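Local coordinates for protein (triosephosphate isomerase) (Thermotoga maritima, PDB 1B9B), which catalyses the interconversion of dihydroxyacetone phosphate and glyceraldehyde 3-phosphate in glycolysis, working as a TIM-barrel enzyme whose subunits pair through interdigitating loops, at the interface of chains A and B. Coordinates in Å, arbitrary orientation; residue numbers count along the deposited sequence, not the author numbering. Chains: chain A/B, Protein (triosephosphate isomerase).

Contact 1: the interface of chains A and B. Residues chain A 10, 12-13, 44-45, 65-66, 96, 98-99, 103; chain B 73-79.
The tip of a chain B loop, residues 73 to 79, plugs into a pocket of chain A beside its active site; this is the interdigitating loop 3 of the triosephosphate isomerase dimer. B:Thr76 hides the most surface, 114 Å². Its OG1 lies beside its own backbone N (chi1 -54°), so hydroxyl and amide reach the same carboxylate: B:Thr76 OG1 donates to A:Glu98 OE1 at 2.7 Å from above the carboxylate plane, and B:Thr76 N donates to A:Glu98 OE1 at 2.8 Å on the anti lone pair. The amide A:Asn10 ND2 donates a further hydrogen bond to B:Thr76 OG1, 3.1 Å long and in the amide plane. Threonine suits the spot because its hydroxyl both donates and accepts, while its methyl CG2, anti to the backbone N, packs on A:Gln65 CB. The face of the A:His96 imidazole lies against B:Thr76 OG1, which sits over the ring centre. On the other carboxylate oxygen, A:Glu98 OE2 takes A:Lys12 NZ on its syn lone pair, a salt bridge within chain A that should favour the ionised acid.

B:Gly77, with phi 85°, turns the chain where a side chain would be costly and sends B:Gly77 N almost straight at A:Gln65 OE1, 2.9 Å away. A:Gln65 NE2 bonds A:Lys12 O, which fixes the amide's rotation. B:Glu78, bent at chi2, offers B:Glu78 OE2 by its anti lone pair to A:Arg99 NH1 at 2.7 Å, the two planes nearly coplanar (19° apart); NH1 also reaches B:Thr76 O. The A:Phe103 ring lays one face along the carboxylate, with its CZ near B:Glu78 CG. At the loop's base, A:Met13 and B:Gly73 form an antiparallel bridge. The plug thus ties the subunits together and probably steadies A:Asn10, A:Lys12 and A:His96, the family's conserved catalytic asparagine, lysine and histidine, from across the interface.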
ATOM      1  N   ASN A  10       9.856 -27.907  -6.354  1.00 43.17           N
ATOM      2  CA  ASN A  10      10.207 -26.497  -6.408  1.00 43.25           C
ATOM      3  C   ASN A  10      11.423 -26.288  -5.524  1.00 44.50           C
ATOM      4  O   ASN A  10      11.312 -26.207  -4.301  1.00 46.79           O
ATOM      5  CB  ASN A  10       9.059 -25.616  -5.925  1.00 40.76           C
ATOM      6  CG  ASN A  10       9.445 -24.153  -5.882  1.00 39.34           C
ATOM      7  OD1 ASN A  10      10.386 -23.743  -6.552  1.00 40.01           O
ATOM      8  ND2 ASN A  10       8.719 -23.359  -5.108  1.00 34.26           N
ATOM      9  N   LYS A  12      13.217 -23.695  -5.236  1.00 46.49           N
ATOM     10  CA  LYS A  12      13.168 -22.343  -4.678  1.00 42.65           C
ATOM     11  C   LYS A  12      14.543 -21.717  -4.880  1.00 43.64           C
ATOM     12  O   LYS A  12      15.164 -21.942  -5.919  1.00 43.75           O
ATOM     13  CB  LYS A  12      12.774 -22.364  -3.202  1.00 36.86           C
ATOM     14  CG  LYS A  12      11.392 -22.957  -2.982  1.00 32.33           C
ATOM     15  CD  LYS A  12      10.781 -22.492  -1.678  1.00 31.93           C
ATOM     16  CE  LYS A  12       9.505 -23.241  -1.367  1.00 19.93           C
ATOM     17  NZ  LYS A  12       8.864 -22.753  -0.123  1.00 22.13           N
ATOM     18  N   MET A  13      15.034 -20.940  -3.923  1.00 41.88           N
ATOM     19  CA  MET A  13      16.348 -20.331  -4.111  1.00 42.71           C
ATOM     20  C   MET A  13      17.404 -21.248  -3.507  1.00 43.02           C
ATOM     21  O   MET A  13      17.887 -20.991  -2.403  1.00 41.96           O
ATOM     22  CB  MET A  13      16.389 -18.949  -3.450  1.00 40.03           C
ATOM     23  CG  MET A  13      17.579 -18.105  -3.873  1.00 35.35           C
ATOM     24  SD  MET A  13      17.423 -16.399  -3.358  1.00 36.48           S
ATOM     25  CE  MET A  13      17.903 -16.516  -1.675  1.00 34.05           C
ATOM     26  N   PRO A  44      16.394 -22.767 -10.448  1.00 48.23           N
ATOM     27  CA  PRO A  44      16.384 -21.312 -10.633  1.00 48.65           C
ATOM     28  C   PRO A  44      16.813 -20.908 -12.045  1.00 47.88           C
ATOM     29  O   PRO A  44      17.481 -21.671 -12.736  1.00 48.20           O
ATOM     30  CB  PRO A  44      17.338 -20.823  -9.545  1.00 50.19           C
ATOM     31  CG  PRO A  44      18.270 -21.987  -9.351  1.00 51.47           C
ATOM     32  CD  PRO A  44      17.346 -23.165  -9.397  1.00 49.01           C
ATOM     33  N   PHE A  45      16.426 -19.714 -12.473  1.00 45.79           N
ATOM     34  CA  PHE A  45      16.756 -19.248 -13.815  1.00 46.19           C
ATOM     35  C   PHE A  45      18.188 -19.494 -14.247  1.00 48.56           C
ATOM     36  O   PHE A  45      18.436 -19.971 -15.354  1.00 51.15           O
ATOM     37  CB  PHE A  45      16.457 -17.762 -13.943  1.00 43.99           C
ATOM     38  CG  PHE A  45      15.032 -17.425 -13.709  1.00 44.27           C
ATOM     39  CD1 PHE A  45      14.036 -18.018 -14.467  1.00 48.77           C
ATOM     40  CD2 PHE A  45      14.677 -16.513 -12.734  1.00 44.21           C
ATOM     41  CE1 PHE A  45      12.704 -17.707 -14.256  1.00 48.10           C
ATOM     42  CE2 PHE A  45      13.351 -16.195 -12.518  1.00 43.65           C
ATOM     43  CZ  PHE A  45      12.363 -16.792 -13.279  1.00 46.24           C
ATOM     44  N   GLN A  65      10.395 -21.215 -11.901  1.00 46.93           N
ATOM     45  CA  GLN A  65       9.732 -20.708 -10.702  1.00 43.67           C
ATOM     46  C   GLN A  65       8.901 -19.431 -10.816  1.00 43.08           C
ATOM     47  O   GLN A  65       8.141 -19.103  -9.898  1.00 42.45           O
ATOM     48  CB  GLN A  65      10.771 -20.523  -9.603  1.00 42.20           C
ATOM     49  CG  GLN A  65      11.382 -21.811  -9.123  1.00 44.54           C
ATOM     50  CD  GLN A  65      12.535 -21.590  -8.165  1.00 46.96           C
ATOM     51  OE1 GLN A  65      12.473 -20.736  -7.275  1.00 43.82           O
ATOM     52  NE2 GLN A  65      13.591 -22.375  -8.332  1.00 48.71           N
ATOM     53  N   ASN A  66       9.047 -18.707 -11.923  1.00 41.35           N
ATOM     54  CA  ASN A  66       8.307 -17.458 -12.129  1.00 39.43           C
ATOM     55  C   ASN A  66       8.524 -16.993 -13.565  1.00 38.91           C
ATOM     56  O   ASN A  66       9.403 -17.499 -14.266  1.00 37.50           O
ATOM     57  CB  ASN A  66       8.815 -16.377 -11.156  1.00 38.46           C
ATOM     58  CG  ASN A  66       7.946 -15.117 -11.145  1.00 40.59           C
ATOM     59  OD1 ASN A  66       8.422 -14.019 -10.825  1.00 27.12           O
ATOM     60  ND2 ASN A  66       6.664 -15.273 -11.477  1.00 42.60           N
ATOM     61  N   HIS A  96       2.920 -18.271  -6.400  1.00 40.46           N
ATOM     62  CA  HIS A  96       3.395 -18.940  -5.210  1.00 37.28           C
ATOM     63  C   HIS A  96       3.290 -17.966  -4.040  1.00 36.97           C
ATOM     64  O   HIS A  96       3.619 -16.782  -4.164  1.00 30.71           O
ATOM     65  CB  HIS A  96       4.840 -19.410  -5.366  1.00 38.13           C
ATOM     66  CG  HIS A  96       5.300 -20.271  -4.233  1.00 39.69           C
ATOM     67  ND1 HIS A  96       5.394 -19.805  -2.940  1.00 43.85           N
ATOM     68  CD2 HIS A  96       5.618 -21.581  -4.181  1.00 39.56           C
ATOM     69  CE1 HIS A  96       5.747 -20.793  -2.141  1.00 41.63           C
ATOM     70  NE2 HIS A  96       5.889 -21.884  -2.869  1.00 45.24           N
ATOM     71  N   GLU A  98       5.013 -17.226  -1.591  1.00 32.20           N
ATOM     72  CA  GLU A  98       6.175 -16.395  -1.354  1.00 30.94           C
ATOM     73  C   GLU A  98       6.131 -15.153  -2.241  1.00 31.70           C
ATOM     74  O   GLU A  98       6.419 -14.050  -1.778  1.00 28.94           O
ATOM     75  CB  GLU A  98       7.444 -17.211  -1.597  1.00 31.55           C
ATOM     76  CG  GLU A  98       7.871 -18.013  -0.375  1.00 32.81           C
ATOM     77  CD  GLU A  98       8.487 -19.353  -0.720  1.00 36.46           C
ATOM     78  OE1 GLU A  98       9.163 -19.450  -1.769  1.00 38.24           O
ATOM     79  OE2 GLU A  98       8.301 -20.305   0.071  1.00 29.61           O
ATOM     80  N   ARG A  99       5.752 -15.329  -3.506  1.00 32.49           N
ATOM     81  CA  ARG A  99       5.662 -14.204  -4.442  1.00 35.24           C
ATOM     82  C   ARG A  99       4.514 -13.256  -4.063  1.00 34.87           C
ATOM     83  O   ARG A  99       4.652 -12.026  -4.106  1.00 36.37           O
ATOM     84  CB  ARG A  99       5.416 -14.696  -5.871  1.00 37.47           C
ATOM     85  CG  ARG A  99       6.414 -15.692  -6.422  1.00 38.29           C
ATOM     86  CD  ARG A  99       7.787 -15.107  -6.574  1.00 37.73           C
ATOM     87  NE  ARG A  99       7.792 -13.833  -7.277  1.00 37.54           N
ATOM     88  CZ  ARG A  99       8.898 -13.129  -7.504  1.00 43.13           C
ATOM     89  NH1 ARG A  99      10.079 -13.588  -7.091  1.00 39.97           N
ATOM     90  NH2 ARG A  99       8.825 -11.953  -8.118  1.00 42.59           N
ATOM     91  N   PHE A 103       6.840 -10.575  -2.278  1.00 30.42           N
ATOM     92  CA  PHE A 103       6.985  -9.693  -3.426  1.00 31.97           C
ATOM     93  C   PHE A 103       5.740  -8.960  -3.896  1.00 36.17           C
ATOM     94  O   PHE A 103       5.704  -8.375  -4.984  1.00 39.26           O
ATOM     95  CB  PHE A 103       7.643 -10.474  -4.543  1.00 26.18           C
ATOM     96  CG  PHE A 103       8.928 -11.083  -4.117  1.00 32.80           C
ATOM     97  CD1 PHE A 103      10.018 -10.272  -3.812  1.00 31.86           C
ATOM     98  CD2 PHE A 103       9.028 -12.454  -3.902  1.00 37.26           C
ATOM     99  CE1 PHE A 103      11.186 -10.808  -3.292  1.00 29.39           C
ATOM    100  CE2 PHE A 103      10.199 -13.007  -3.378  1.00 36.97           C
ATOM    101  CZ  PHE A 103      11.280 -12.175  -3.072  1.00 34.43           C
TER
ATOM    102  N   GLY B  73      17.095 -20.026   0.333  1.00 45.16           N
ATOM    103  CA  GLY B  73      15.929 -20.094   1.192  1.00 42.99           C
ATOM    104  C   GLY B  73      14.614 -20.188   0.452  1.00 42.43           C
ATOM    105  O   GLY B  73      14.584 -20.330  -0.781  1.00 45.83           O
ATOM    106  N   ALA B  74      13.523 -20.108   1.214  1.00 35.73           N
ATOM    107  CA  ALA B  74      12.179 -20.188   0.658  1.00 28.79           C
ATOM    108  C   ALA B  74      11.796 -18.872  -0.005  1.00 29.06           C
ATOM    109  O   ALA B  74      11.073 -18.062   0.579  1.00 29.89           O
ATOM    110  CB  ALA B  74      11.204 -20.519   1.747  1.00 24.27           C
ATOM    111  N   PHE B  75      12.301 -18.666  -1.221  1.00 26.44           N
ATOM    112  CA  PHE B  75      12.037 -17.459  -2.000  1.00 26.23           C
ATOM    113  C   PHE B  75      11.920 -17.836  -3.468  1.00 31.39           C
ATOM    114  O   PHE B  75      12.847 -17.627  -4.250  1.00 27.73           O
ATOM    115  CB  PHE B  75      13.169 -16.451  -1.851  1.00 25.93           C
ATOM    116  CG  PHE B  75      13.501 -16.114  -0.431  1.00 27.80           C
ATOM    117  CD1 PHE B  75      12.660 -15.288   0.321  1.00 20.68           C
ATOM    118  CD2 PHE B  75      14.653 -16.627   0.167  1.00 24.30           C
ATOM    119  CE1 PHE B  75      12.966 -14.980   1.644  1.00 20.55           C
ATOM    120  CE2 PHE B  75      14.966 -16.320   1.494  1.00 22.35           C
ATOM    121  CZ  PHE B  75      14.124 -15.501   2.231  1.00 18.94           C
ATOM    122  N   THR B  76      10.772 -18.403  -3.823  1.00 35.72           N
ATOM    123  CA  THR B  76      10.477 -18.828  -5.181  1.00 35.95           C
ATOM    124  C   THR B  76      10.691 -17.709  -6.209  1.00 37.48           C
ATOM    125  O   THR B  76      10.235 -16.579  -6.026  1.00 37.62           O
ATOM    126  CB  THR B  76       9.019 -19.321  -5.262  1.00 37.24           C
ATOM    127  OG1 THR B  76       8.819 -20.336  -4.271  1.00 38.99           O
ATOM    128  CG2 THR B  76       8.709 -19.898  -6.640  1.00 36.87           C
ATOM    129  N   GLY B  77      11.402 -18.037  -7.283  1.00 36.72           N
ATOM    130  CA  GLY B  77      11.655 -17.077  -8.341  1.00 39.59           C
ATOM    131  C   GLY B  77      12.838 -16.140  -8.163  1.00 42.42           C
ATOM    132  O   GLY B  77      13.146 -15.359  -9.070  1.00 42.93           O
ATOM    133  N   GLU B  78      13.509 -16.218  -7.015  1.00 38.85           N
ATOM    134  CA  GLU B  78      14.634 -15.336  -6.731  1.00 38.21           C
ATOM    135  C   GLU B  78      16.009 -15.943  -6.954  1.00 39.10           C
ATOM    136  O   GLU B  78      16.203 -17.150  -6.823  1.00 40.07           O
ATOM    137  CB  GLU B  78      14.540 -14.825  -5.292  1.00 35.77           C
ATOM    138  CG  GLU B  78      13.337 -13.950  -5.024  1.00 37.76           C
ATOM    139  CD  GLU B  78      13.361 -12.655  -5.812  1.00 38.46           C
ATOM    140  OE1 GLU B  78      14.362 -11.914  -5.702  1.00 41.91           O
ATOM    141  OE2 GLU B  78      12.377 -12.375  -6.531  1.00 34.90           O
ATOM    142  N   ILE B  79      16.964 -15.072  -7.277  1.00 39.02           N
ATOM    143  CA  ILE B  79      18.353 -15.456  -7.522  1.00 36.55           C
ATOM    144  C   ILE B  79      19.222 -14.988  -6.360  1.00 36.83           C
ATOM    145  O   ILE B  79      19.062 -13.872  -5.878  1.00 42.63           O
ATOM    146  CB  ILE B  79      18.873 -14.816  -8.834  1.00 33.50           C
ATOM    147  CG1 ILE B  79      17.980 -15.249  -9.992  1.00 30.64           C
ATOM    148  CG2 ILE B  79      20.323 -15.213  -9.106  1.00 27.48           C
ATOM    149  CD1 ILE B  79      17.853 -16.729 -10.147  1.00 21.76           C
TER

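Contact 2: the interface of chains A and B. Residues chain A 45-46, 49, 79, 83, 87; chain B 17, 44-46, 49, 79, 87.
Around the local two-fold axis the 3-10 helices 45-47 of the two chains meet back to back, with a dry hydrophobic layer on one side and a small water cluster on the other. The dry part is built round B:Thr46, which hides 67 Å². With OG1 in the crowded position between backbone N and carbonyl carbon (chi1 61°), the methyl B:Thr46 CG2 stands anti to the carbonyl carbon and points tip to tip at A:Ile79 CG2, 3.3 Å away. The hydroxyl OG1 faces A:Met83, whose flexible thioether crosses at about a right angle and lays A:Met83 SD 3.8 Å from B:Pro44 CB. Compact, branched residues such as threonine and isoleucine fill such a junction well, since few torsions need to be frozen.

At the axis A:Phe45 and B:Phe45 cross obliquely and touch through their CB atoms, 3.5 Å apart, rather than stacking. Each ring is backed by its own chain: B:Ile79 CG1 lies over the centre of the B:Phe45 ring, and A:Ile79 CG1 does the same for A:Phe45. In the twin contact A:Thr46 CG2 points tip to tip at B:Ile79 CG2, 4.0 Å away, and meets B:Ile87 CD1 obliquely.

Toward the starts of helices 48-55 the apolar packing gives way to water. A:Ser49, small enough to admit the tip of B:Ile17 against its CB, turns OG to water 1, which also meets B:Thr46 O. Water 2 links the chains through the carbonyls A:Thr46 O and B:Phe45 O, each 2.8 Å away, and lies nearly straight on the N-H of B:Ser49, 2.8 Å from B:Ser49 N.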
ATOM      1  N   PHE A  45      16.426 -19.714 -12.473  1.00 45.79           N
ATOM      2  CA  PHE A  45      16.756 -19.248 -13.815  1.00 46.19           C
ATOM      3  C   PHE A  45      18.188 -19.494 -14.247  1.00 48.56           C
ATOM      4  O   PHE A  45      18.436 -19.971 -15.354  1.00 51.15           O
ATOM      5  CB  PHE A  45      16.457 -17.762 -13.943  1.00 43.99           C
ATOM      6  CG  PHE A  45      15.032 -17.425 -13.709  1.00 44.27           C
ATOM      7  CD1 PHE A  45      14.036 -18.018 -14.467  1.00 48.77           C
ATOM      8  CD2 PHE A  45      14.677 -16.513 -12.734  1.00 44.21           C
ATOM      9  CE1 PHE A  45      12.704 -17.707 -14.256  1.00 48.10           C
ATOM     10  CE2 PHE A  45      13.351 -16.195 -12.518  1.00 43.65           C
ATOM     11  CZ  PHE A  45      12.363 -16.792 -13.279  1.00 46.24           C
ATOM     12  N   THR A  46      19.138 -19.162 -13.382  1.00 50.36           N
ATOM     13  CA  THR A  46      20.544 -19.337 -13.721  1.00 49.51           C
ATOM     14  C   THR A  46      20.887 -20.718 -14.287  1.00 50.77           C
ATOM     15  O   THR A  46      21.576 -20.815 -15.302  1.00 54.36           O
ATOM     16  CB  THR A  46      21.459 -19.040 -12.502  1.00 44.31           C
ATOM     17  OG1 THR A  46      21.002 -19.769 -11.359  1.00 41.30           O
ATOM     18  CG2 THR A  46      21.451 -17.561 -12.188  1.00 39.48           C
ATOM     19  N   SER A  49      19.172 -23.485 -18.576  1.00 53.16           N
ATOM     20  CA  SER A  49      19.723 -24.068 -19.790  1.00 55.62           C
ATOM     21  C   SER A  49      20.628 -25.273 -19.533  1.00 56.24           C
ATOM     22  O   SER A  49      20.559 -26.264 -20.253  1.00 56.78           O
ATOM     23  CB  SER A  49      20.477 -23.015 -20.597  1.00 55.06           C
ATOM     24  OG  SER A  49      21.624 -22.585 -19.904  1.00 66.71           O
ATOM     25  N   ILE A  79      12.228 -12.189 -16.395  1.00 50.99           N
ATOM     26  CA  ILE A  79      12.419 -13.175 -17.460  1.00 51.23           C
ATOM     27  C   ILE A  79      11.121 -13.325 -18.249  1.00 52.80           C
ATOM     28  O   ILE A  79      10.047 -13.437 -17.667  1.00 52.41           O
ATOM     29  CB  ILE A  79      12.801 -14.551 -16.905  1.00 46.99           C
ATOM     30  CG1 ILE A  79      14.075 -14.446 -16.069  1.00 49.04           C
ATOM     31  CG2 ILE A  79      13.010 -15.522 -18.048  1.00 48.31           C
ATOM     32  CD1 ILE A  79      15.279 -13.917 -16.819  1.00 50.47           C
ATOM     33  N   MET A  83      12.053 -16.555 -23.288  1.00 58.46           N
ATOM     34  CA  MET A  83      13.295 -17.063 -22.733  1.00 59.49           C
ATOM     35  C   MET A  83      13.144 -18.437 -22.093  1.00 58.53           C
ATOM     36  O   MET A  83      14.070 -19.252 -22.145  1.00 56.21           O
ATOM     37  CB  MET A  83      13.848 -16.065 -21.719  1.00 64.20           C
ATOM     38  CG  MET A  83      14.390 -14.794 -22.352  1.00 63.58           C
ATOM     39  SD  MET A  83      14.742 -13.497 -21.149  1.00 65.59           S
ATOM     40  CE  MET A  83      13.834 -12.143 -21.849  1.00 55.42           C
ATOM     41  N   ILE A  87      14.251 -22.578 -23.877  1.00 54.64           N
ATOM     42  CA  ILE A  87      15.044 -23.527 -23.103  1.00 55.85           C
ATOM     43  C   ILE A  87      14.295 -24.852 -22.952  1.00 56.67           C
ATOM     44  O   ILE A  87      14.852 -25.843 -22.482  1.00 55.37           O
ATOM     45  CB  ILE A  87      15.403 -22.961 -21.703  1.00 53.36           C
ATOM     46  CG1 ILE A  87      16.128 -21.628 -21.856  1.00 52.82           C
ATOM     47  CG2 ILE A  87      16.317 -23.921 -20.960  1.00 54.09           C
ATOM     48  CD1 ILE A  87      16.636 -21.057 -20.553  1.00 52.75           C
TER
ATOM     49  N   ILE B  17      19.268 -17.057 -25.256  1.00 60.80           N
ATOM     50  CA  ILE B  17      20.616 -17.612 -25.236  1.00 62.03           C
ATOM     51  C   ILE B  17      21.321 -17.565 -26.589  1.00 66.40           C
ATOM     52  O   ILE B  17      22.538 -17.404 -26.656  1.00 65.59           O
ATOM     53  CB  ILE B  17      20.615 -19.062 -24.732  1.00 60.60           C
ATOM     54  CG1 ILE B  17      20.021 -19.119 -23.324  1.00 60.32           C
ATOM     55  CG2 ILE B  17      22.038 -19.610 -24.731  1.00 58.57           C
ATOM     56  CD1 ILE B  17      20.212 -20.457 -22.624  1.00 57.73           C
ATOM     57  N   PRO B  44      19.909 -11.353 -19.261  1.00 51.20           N
ATOM     58  CA  PRO B  44      18.903 -11.911 -18.346  1.00 48.00           C
ATOM     59  C   PRO B  44      19.447 -13.177 -17.693  1.00 48.14           C
ATOM     60  O   PRO B  44      20.279 -13.866 -18.278  1.00 50.66           O
ATOM     61  CB  PRO B  44      17.729 -12.213 -19.268  1.00 47.82           C
ATOM     62  CG  PRO B  44      17.869 -11.187 -20.344  1.00 50.51           C
ATOM     63  CD  PRO B  44      19.350 -11.202 -20.615  1.00 52.23           C
ATOM     64  N   PHE B  45      18.986 -13.483 -16.485  1.00 50.26           N
ATOM     65  CA  PHE B  45      19.448 -14.676 -15.769  1.00 50.85           C
ATOM     66  C   PHE B  45      19.543 -15.909 -16.665  1.00 52.90           C
ATOM     67  O   PHE B  45      20.576 -16.582 -16.709  1.00 54.32           O
ATOM     68  CB  PHE B  45      18.507 -15.008 -14.610  1.00 48.80           C
ATOM     69  CG  PHE B  45      18.451 -13.962 -13.552  1.00 44.08           C
ATOM     70  CD1 PHE B  45      19.604 -13.590 -12.864  1.00 46.38           C
ATOM     71  CD2 PHE B  45      17.243 -13.370 -13.217  1.00 40.22           C
ATOM     72  CE1 PHE B  45      19.554 -12.642 -11.850  1.00 41.98           C
ATOM     73  CE2 PHE B  45      17.179 -12.422 -12.208  1.00 41.98           C
ATOM     74  CZ  PHE B  45      18.337 -12.057 -11.520  1.00 41.29           C
ATOM     75  N   THR B  46      18.449 -16.208 -17.362  1.00 53.64           N
ATOM     76  CA  THR B  46      18.379 -17.361 -18.246  1.00 50.01           C
ATOM     77  C   THR B  46      19.640 -17.530 -19.079  1.00 50.74           C
ATOM     78  O   THR B  46      20.142 -18.644 -19.228  1.00 50.46           O
ATOM     79  CB  THR B  46      17.176 -17.255 -19.203  1.00 50.38           C
ATOM     80  OG1 THR B  46      17.306 -16.080 -20.016  1.00 48.14           O
ATOM     81  CG2 THR B  46      15.875 -17.197 -18.418  1.00 50.15           C
ATOM     82  N   SER B  49      24.978 -18.056 -17.869  1.00 59.66           N
ATOM     83  CA  SER B  49      25.947 -19.144 -17.960  1.00 62.12           C
ATOM     84  C   SER B  49      26.576 -19.252 -19.339  1.00 60.89           C
ATOM     85  O   SER B  49      27.774 -19.497 -19.469  1.00 57.64           O
ATOM     86  CB  SER B  49      25.278 -20.478 -17.614  1.00 64.09           C
ATOM     87  OG  SER B  49      26.130 -21.569 -17.926  1.00 66.74           O
ATOM     88  N   ILE B  79      16.964 -15.072  -7.277  1.00 39.02           N
ATOM     89  CA  ILE B  79      18.353 -15.456  -7.522  1.00 36.55           C
ATOM     90  C   ILE B  79      19.222 -14.988  -6.360  1.00 36.83           C
ATOM     91  O   ILE B  79      19.062 -13.872  -5.878  1.00 42.63           O
ATOM     92  CB  ILE B  79      18.873 -14.816  -8.834  1.00 33.50           C
ATOM     93  CG1 ILE B  79      17.980 -15.249  -9.992  1.00 30.64           C
ATOM     94  CG2 ILE B  79      20.323 -15.213  -9.106  1.00 27.48           C
ATOM     95  CD1 ILE B  79      17.853 -16.729 -10.147  1.00 21.76           C
ATOM     96  N   ILE B  87      28.796 -18.278 -11.555  1.00 48.47           N
ATOM     97  CA  ILE B  87      28.872 -17.967 -12.983  1.00 50.72           C
ATOM     98  C   ILE B  87      29.936 -16.926 -13.304  1.00 54.83           C
ATOM     99  O   ILE B  87      30.299 -16.745 -14.464  1.00 58.45           O
ATOM    100  CB  ILE B  87      27.524 -17.424 -13.517  1.00 50.15           C
ATOM    101  CG1 ILE B  87      26.392 -18.401 -13.179  1.00 46.02           C
ATOM    102  CG2 ILE B  87      27.625 -17.172 -15.030  1.00 46.09           C
ATOM    103  CD1 ILE B  87      25.017 -17.915 -13.591  1.00 39.46           C
TER
HETATM  104  O   HOH W   1      22.960 -19.701 -19.806  1.00 37.14           O
HETATM  105  O   HOH W   2      22.442 -18.608 -16.736  1.00 47.68           O

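Contact 1 and contact 2 are neighbouring patches of one two-fold interface, the centres of their C-alpha atoms about 14 Å apart. They share A:Phe45 and B:Ile79: the isoleucine ends the inserted loop of contact 1, and the phenylalanine opens the 3-10 helix that meets its twin in contact 2. Polar anchoring of the loop thus passes directly into apolar packing near the axis. By symmetry contact 1 recurs with the chains exchanged, so the core of contact 2 lies between two reciprocal plugs. Such a continuous seam fits the dimer typical of this enzyme family; the deposited assembly holds four chains.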